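Local coordinates for PDZ domain protein (Parabacteroides distasonis, PDB 4L8N), which is of unknown function but binds magnesium and combines N- and C-terminal PDZ domains with a DUF4136 domain, at residues E155-L160 with T190-D195; P374-T379 with C387-V392. One frame throughout, in Å; residues are numbered along the deposited sequence.

How the contacts relate
The two contacts do not touch: their centres lie about 38 Å apart and their nearest atoms about 24 Å. Contact 1 is a surface contact in the DUF4136 region, where the start of helix 158-175 meets strand 186-196 of the large mixed sheet. Contact 2 is partly buried and joins two pieces of the same irregular loop, between helices 354-367 and 395-402. Their chemistry differs with their place in the fold. Contact 1 buries 129 Å², with a leucine over a tyrosine ring as its main element and polar ends that find their partners outside the two segments. Contact 2 buries 461 Å² and combines backbone pairing, a threonine bond and aromatic packing. Neither lies at the magnesium-binding residues, Glu239 and Asp270.

Contact 1: residues E155-L160 with T190-D195; sequences ENNRKL and TFYFFD
Leu160 and Tyr192 supply the apolar half of this contact. Methyl CD2 of Leu160 sits over one face of the tyrosine ring, 3.9 Å from its centroid and 21° off the ring normal, which qualifies as a CH-pi contact. It is displaced toward the rim, so its nearest ring atom is Tyr192 CE1, at 3.6 Å from Leu160 CD2. With CG anti to the backbone N (chi1 166°), the leucine reaches out from the first turn of the helix to meet the ring, and Leu274 of helix 274-285 touches both side chains.

At the far end of the ring the hydroxyl comes close to Asn157 without bonding to it: Tyr192 OH lies 3.1 Å from Asn157 CB, and the asparagine amide stands 81° from the ring plane. The hydrogen bond of this hydroxyl goes to Glu161 instead, while Asn157 ND2 bonds to Asp154. Replacing Tyr192 by an alanine would probably leave Leu160 CD2 without its aromatic face and Glu161 without its hydroxyl mate.

Within the 155-160 segment a salt bridge joins Arg158 to Glu155, NE and NH2 both converging on OE2, NH2 at 2.8 Å.

Helix 158-175 follows strand 147-150 and leads to short strand 178-179, parallel to it, a beta-alpha-beta crossover; strand 186-196 then pairs parallel with 147-150 on its other side, and its residues Thr190 and Tyr192 pack on Ile164 of that helix.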
loop_
_atom_site.group_PDB
_atom_site.type_symbol
_atom_site.label_atom_id
_atom_site.label_comp_id
_atom_site.label_asym_id
_atom_site.label_seq_id
_atom_site.Cartn_x
_atom_site.Cartn_y
_atom_site.Cartn_z
ATOM N N GLU A 155 4.185 -28.740 -2.181
ATOM C CA GLU A 155 4.448 -29.793 -1.197
ATOM C C GLU A 155 5.283 -29.334 0.011
ATOM O O GLU A 155 5.055 -29.830 1.123
ATOM C CB GLU A 155 5.100 -30.999 -1.879
ATOM C CG GLU A 155 4.091 -31.873 -2.611
ATOM C CD GLU A 155 2.954 -32.409 -1.760
ATOM O OE1 GLU A 155 3.212 -32.856 -0.616
ATOM O OE2 GLU A 155 1.798 -32.381 -2.240
ATOM N N ASN A 156 6.194 -28.353 -0.202
ATOM C CA ASN A 156 7.044 -27.743 0.828
ATOM C C ASN A 156 6.206 -27.024 1.894
ATOM O O ASN A 156 6.646 -26.912 3.044
ATOM C CB ASN A 156 8.024 -26.759 0.189
ATOM C CG ASN A 156 8.967 -27.398 -0.808
ATOM O OD1 ASN A 156 9.870 -28.170 -0.452
ATOM N ND2 ASN A 156 8.781 -27.090 -2.086
ATOM N N ASN A 157 4.987 -26.575 1.515
ATOM C CA ASN A 157 4.041 -25.869 2.382
ATOM C C ASN A 157 2.639 -26.506 2.381
ATOM O O ASN A 157 1.648 -25.772 2.477
ATOM C CB ASN A 157 3.933 -24.416 1.930
ATOM C CG ASN A 157 5.143 -23.585 2.224
ATOM O OD1 ASN A 157 5.419 -23.225 3.375
ATOM N ND2 ASN A 157 5.869 -23.237 1.181
ATOM N N ARG A 158 2.549 -27.855 2.306
ATOM C CA ARG A 158 1.277 -28.593 2.251
ATOM C C ARG A 158 0.357 -28.276 3.438
ATOM O O ARG A 158 -0.816 -27.960 3.219
ATOM C CB ARG A 158 1.505 -30.114 2.151
ATOM C CG ARG A 158 0.232 -30.941 2.362
ATOM C CD ARG A 158 0.315 -32.335 1.776
ATOM N NE ARG A 158 0.195 -32.334 0.318
ATOM C CZ ARG A 158 -0.958 -32.299 -0.343
ATOM N NH1 ARG A 158 -2.110 -32.249 0.319
ATOM N NH2 ARG A 158 -0.969 -32.308 -1.670
ATOM N N LYS A 159 0.885 -28.360 4.674
ATOM C CA LYS A 159 0.126 -28.119 5.903
ATOM C C LYS A 159 -0.592 -26.754 5.869
ATOM O O LYS A 159 -1.807 -26.709 6.080
ATOM C CB LYS A 159 1.038 -28.227 7.146
ATOM C CG LYS A 159 1.619 -29.628 7.376
ATOM C CD LYS A 159 2.449 -29.706 8.660
ATOM C CE LYS A 159 3.145 -31.037 8.844
ATOM N NZ LYS A 159 4.356 -31.172 7.987
ATOM N N LEU A 160 0.151 -25.668 5.567
ATOM C CA LEU A 160 -0.343 -24.288 5.501
ATOM C C LEU A 160 -1.354 -24.086 4.356
ATOM O O LEU A 160 -2.441 -23.573 4.604
ATOM C CB LEU A 160 0.844 -23.308 5.357
ATOM C CG LEU A 160 0.550 -21.853 4.950
ATOM C CD1 LEU A 160 -0.229 -21.093 6.032
ATOM C CD2 LEU A 160 1.818 -21.129 4.633
ATOM N N THR A 190 -3.255 -18.987 -4.201
ATOM C CA THR A 190 -2.858 -18.149 -3.073
ATOM C C THR A 190 -1.378 -17.945 -3.079
ATOM O O THR A 190 -0.600 -18.816 -3.480
ATOM C CB THR A 190 -3.339 -18.651 -1.713
ATOM O OG1 THR A 190 -2.983 -20.019 -1.522
ATOM C CG2 THR A 190 -4.808 -18.461 -1.538
ATOM N N PHE A 191 -1.010 -16.752 -2.672
ATOM C CA PHE A 191 0.359 -16.353 -2.485
ATOM C C PHE A 191 0.481 -15.772 -1.061
ATOM O O PHE A 191 -0.476 -15.230 -0.505
ATOM C CB PHE A 191 0.833 -15.398 -3.593
ATOM C CG PHE A 191 -0.010 -14.166 -3.816
ATOM C CD1 PHE A 191 -1.243 -14.251 -4.460
ATOM C CD2 PHE A 191 0.451 -12.914 -3.437
ATOM C CE1 PHE A 191 -1.998 -13.101 -4.709
ATOM C CE2 PHE A 191 -0.292 -11.772 -3.703
ATOM C CZ PHE A 191 -1.509 -11.870 -4.342
ATOM N N TYR A 192 1.640 -15.972 -0.454
ATOM C CA TYR A 192 1.921 -15.550 0.920
ATOM C C TYR A 192 3.413 -15.367 1.111
ATOM O O TYR A 192 4.216 -15.969 0.397
ATOM C CB TYR A 192 1.366 -16.572 1.944
ATOM C CG TYR A 192 1.699 -18.006 1.593
ATOM C CD1 TYR A 192 2.921 -18.567 1.952
ATOM C CD2 TYR A 192 0.819 -18.783 0.844
ATOM C CE1 TYR A 192 3.262 -19.864 1.573
ATOM C CE2 TYR A 192 1.130 -20.097 0.496
ATOM C CZ TYR A 192 2.357 -20.632 0.861
ATOM O OH TYR A 192 2.692 -21.915 0.506
ATOM N N PHE A 193 3.769 -14.549 2.085
ATOM C CA PHE A 193 5.138 -14.245 2.463
ATOM C C PHE A 193 5.166 -13.785 3.908
ATOM O O PHE A 193 4.286 -13.037 4.340
ATOM C CB PHE A 193 5.728 -13.156 1.532
ATOM C CG PHE A 193 7.133 -12.697 1.852
ATOM C CD1 PHE A 193 8.241 -13.341 1.293
ATOM C CD2 PHE A 193 7.357 -11.605 2.692
ATOM C CE1 PHE A 193 9.551 -12.907 1.579
ATOM C CE2 PHE A 193 8.673 -11.183 2.990
ATOM C CZ PHE A 193 9.754 -11.826 2.415
ATOM N N PHE A 194 6.199 -14.221 4.639
ATOM C CA PHE A 194 6.488 -13.799 6.002
ATOM C C PHE A 194 7.992 -13.846 6.245
ATOM O O PHE A 194 8.611 -14.917 6.184
ATOM C CB PHE A 194 5.728 -14.591 7.078
ATOM C CG PHE A 194 5.897 -13.965 8.446
ATOM C CD1 PHE A 194 5.133 -12.868 8.826
ATOM C CD2 PHE A 194 6.865 -14.434 9.331
ATOM C CE1 PHE A 194 5.322 -12.262 10.070
ATOM C CE2 PHE A 194 7.042 -13.834 10.578
ATOM C CZ PHE A 194 6.264 -12.758 10.941
ATOM N N ASP A 195 8.567 -12.667 6.520
ATOM C CA ASP A 195 9.982 -12.493 6.812
ATOM C C ASP A 195 10.224 -11.147 7.501
ATOM O O ASP A 195 9.295 -10.334 7.632
ATOM C CB ASP A 195 10.825 -12.612 5.529
ATOM C CG ASP A 195 12.301 -12.875 5.773
ATOM O OD1 ASP A 195 12.621 -13.797 6.570
ATOM O OD2 ASP A 195 13.137 -12.148 5.185
#

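Contact 2: residues P374-T379 with C387-V392; sequences PKTMFT and CMFWDV
Thr376 OG1 has two backbone partners: it accepts from Phe389 N at 3.0 Å, with an N-H...O angle of 155°, and is also hydrogen-bonded to Asp373 O. Two residues further on lies an isolated antiparallel beta bridge, with Phe378 and Cys387 as its hydrogen-bonded pair. Phe378 N donates to Cys387 O at 2.8 Å, in the carbonyl plane, whereas the return bond from Cys387 N to Phe378 O is weak. The same Cys387 O also receives a CA-H...O contact from Met377 CA, at 3.0 Å. Backbone bonds of Phe389 with Asp373 and of Asp391 with Tyr371 are consistent with the pairing resuming beyond Pro374, Lys375 and Thr376, whose backbone angles are helical.

Side chains fill both flanks of this pairing. Selenomethionines Met377 and Met388 run side by side in the same direction, Met377 CB 3.8 Å from Met388 CG, and the selenium of Met388 rests near Pro374 CA. Across the backbone, Phe389 CD2 packs against Thr376 CB at 3.7 Å, and the Phe378 and Phe389 rings meet obliquely, their planes at 47°. Phe378 also touches Asn123 and Gln125 of strand 123-135, which ties the loop to the large mixed sheet.

A chi1 of 67° sets CG of Phe378 between its backbone N and carbonyl carbon, folding the ring back over its bridge partner. Cys387 CB then lies over the middle of the Phe378 ring, 3.5 Å from the centroid, with SG over the same face at 4.5 Å in a sulfur-aromatic contact.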
loop_
_atom_site.group_PDB
_atom_site.type_symbol
_atom_site.label_atom_id
_atom_site.label_comp_id
_atom_site.label_asym_id
_atom_site.label_seq_id
_atom_site.Cartn_x
_atom_site.Cartn_y
_atom_site.Cartn_z
ATOM N N PRO A 374 -10.512 0.242 32.868
ATOM C CA PRO A 374 -9.826 1.106 31.885
ATOM C C PRO A 374 -8.907 0.371 30.924
ATOM O O PRO A 374 -8.604 0.924 29.877
ATOM C CB PRO A 374 -9.055 2.109 32.743
ATOM C CG PRO A 374 -8.924 1.477 34.074
ATOM C CD PRO A 374 -10.109 0.577 34.253
ATOM N N LYS A 375 -8.540 -0.888 31.230
ATOM C CA LYS A 375 -7.700 -1.728 30.358
ATOM C C LYS A 375 -8.463 -2.147 29.103
ATOM O O LYS A 375 -7.835 -2.549 28.131
ATOM C CB LYS A 375 -7.194 -2.983 31.104
ATOM C CG LYS A 375 -6.277 -2.673 32.298
ATOM C CD LYS A 375 -5.825 -3.922 33.110
ATOM C CE LYS A 375 -6.890 -4.584 33.981
ATOM N NZ LYS A 375 -7.424 -3.683 35.047
ATOM N N THR A 376 -9.810 -2.036 29.123
ATOM C CA THR A 376 -10.727 -2.412 28.035
ATOM C C THR A 376 -11.212 -1.211 27.191
ATOM O O THR A 376 -11.915 -1.437 26.202
ATOM C CB THR A 376 -11.965 -3.129 28.599
ATOM O OG1 THR A 376 -12.731 -2.202 29.366
ATOM C CG2 THR A 376 -11.613 -4.332 29.434
HETATM N N MSE A 377 -10.855 0.047 27.592
HETATM C CA MSE A 377 -11.255 1.308 26.944
HETATM C C MSE A 377 -11.081 1.281 25.435
HETATM O O MSE A 377 -9.987 0.995 24.947
HETATM C CB MSE A 377 -10.488 2.505 27.508
HETATM C CG MSE A 377 -11.138 3.842 27.169
HETATM SE SE MSE A 377 -10.176 5.420 27.818
HETATM C CE MSE A 377 -9.532 4.770 29.589
ATOM N N PHE A 378 -12.164 1.589 24.701
ATOM C CA PHE A 378 -12.165 1.635 23.250
ATOM C C PHE A 378 -13.044 2.779 22.762
ATOM O O PHE A 378 -13.895 3.282 23.507
ATOM C CB PHE A 378 -12.626 0.282 22.649
ATOM C CG PHE A 378 -14.064 -0.121 22.891
ATOM C CD1 PHE A 378 -14.432 -0.783 24.060
ATOM C CD2 PHE A 378 -15.040 0.127 21.940
ATOM C CE1 PHE A 378 -15.764 -1.172 24.280
ATOM C CE2 PHE A 378 -16.371 -0.248 22.166
ATOM C CZ PHE A 378 -16.723 -0.904 23.328
ATOM N N THR A 379 -12.825 3.186 21.500
ATOM C CA THR A 379 -13.628 4.207 20.845
ATOM C C THR A 379 -14.650 3.461 19.997
ATOM O O THR A 379 -14.268 2.630 19.175
ATOM C CB THR A 379 -12.747 5.209 20.068
ATOM O OG1 THR A 379 -11.779 5.782 20.961
ATOM C CG2 THR A 379 -13.558 6.327 19.418
ATOM N N CYS A 387 -15.521 4.134 25.980
ATOM C CA CYS A 387 -16.231 2.872 26.166
ATOM C C CYS A 387 -15.372 1.902 26.978
ATOM O O CYS A 387 -14.211 1.684 26.660
ATOM C CB CYS A 387 -16.624 2.263 24.827
ATOM S SG CYS A 387 -17.704 3.305 23.827
HETATM N N MSE A 388 -15.928 1.364 28.059
HETATM C CA MSE A 388 -15.242 0.413 28.929
HETATM C C MSE A 388 -16.209 -0.653 29.393
HETATM O O MSE A 388 -17.380 -0.351 29.678
HETATM C CB MSE A 388 -14.638 1.117 30.155
HETATM C CG MSE A 388 -13.483 2.060 29.811
HETATM SE SE MSE A 388 -12.799 3.021 31.333
HETATM C CE MSE A 388 -14.220 4.147 31.667
ATOM N N PHE A 389 -15.725 -1.894 29.510
ATOM C CA PHE A 389 -16.557 -2.931 30.087
ATOM C C PHE A 389 -16.483 -2.786 31.596
ATOM O O PHE A 389 -15.635 -2.040 32.121
ATOM C CB PHE A 389 -16.129 -4.338 29.636
ATOM C CG PHE A 389 -16.062 -4.487 28.139
ATOM C CD1 PHE A 389 -17.113 -4.065 27.335
ATOM C CD2 PHE A 389 -14.954 -5.054 27.534
ATOM C CE1 PHE A 389 -17.048 -4.191 25.949
ATOM C CE2 PHE A 389 -14.895 -5.193 26.148
ATOM C CZ PHE A 389 -15.944 -4.761 25.366
ATOM N N TRP A 390 -17.357 -3.503 32.293
ATOM C CA TRP A 390 -17.345 -3.516 33.738
ATOM C C TRP A 390 -16.126 -4.286 34.232
ATOM O O TRP A 390 -15.633 -5.191 33.550
ATOM C CB TRP A 390 -18.629 -4.171 34.260
ATOM C CG TRP A 390 -19.901 -3.459 33.904
ATOM C CD1 TRP A 390 -20.930 -3.948 33.161
ATOM C CD2 TRP A 390 -20.297 -2.148 34.333
ATOM N NE1 TRP A 390 -21.955 -3.029 33.106
ATOM C CE2 TRP A 390 -21.586 -1.907 33.802
ATOM C CE3 TRP A 390 -19.694 -1.159 35.131
ATOM C CZ2 TRP A 390 -22.296 -0.726 34.064
ATOM C CZ3 TRP A 390 -20.393 0.014 35.377
ATOM C CH2 TRP A 390 -21.675 0.226 34.839
ATOM N N ASP A 391 -15.632 -3.926 35.395
ATOM C CA ASP A 391 -14.513 -4.621 35.992
ATOM C C ASP A 391 -15.087 -5.907 36.568
ATOM O O ASP A 391 -16.077 -5.863 37.312
ATOM C CB ASP A 391 -13.858 -3.711 37.048
ATOM C CG ASP A 391 -12.657 -4.265 37.789
ATOM O OD1 ASP A 391 -12.802 -5.314 38.453
ATOM O OD2 ASP A 391 -11.609 -3.580 37.812
ATOM N N VAL A 392 -14.495 -7.049 36.188
ATOM C CA VAL A 392 -14.927 -8.387 36.594
ATOM C C VAL A 392 -14.931 -8.586 38.138
ATOM O O VAL A 392 -15.699 -9.413 38.616
ATOM C CB VAL A 392 -14.111 -9.488 35.878
ATOM C CG1 VAL A 392 -14.756 -10.858 36.084
ATOM C CG2 VAL A 392 -14.015 -9.196 34.376
#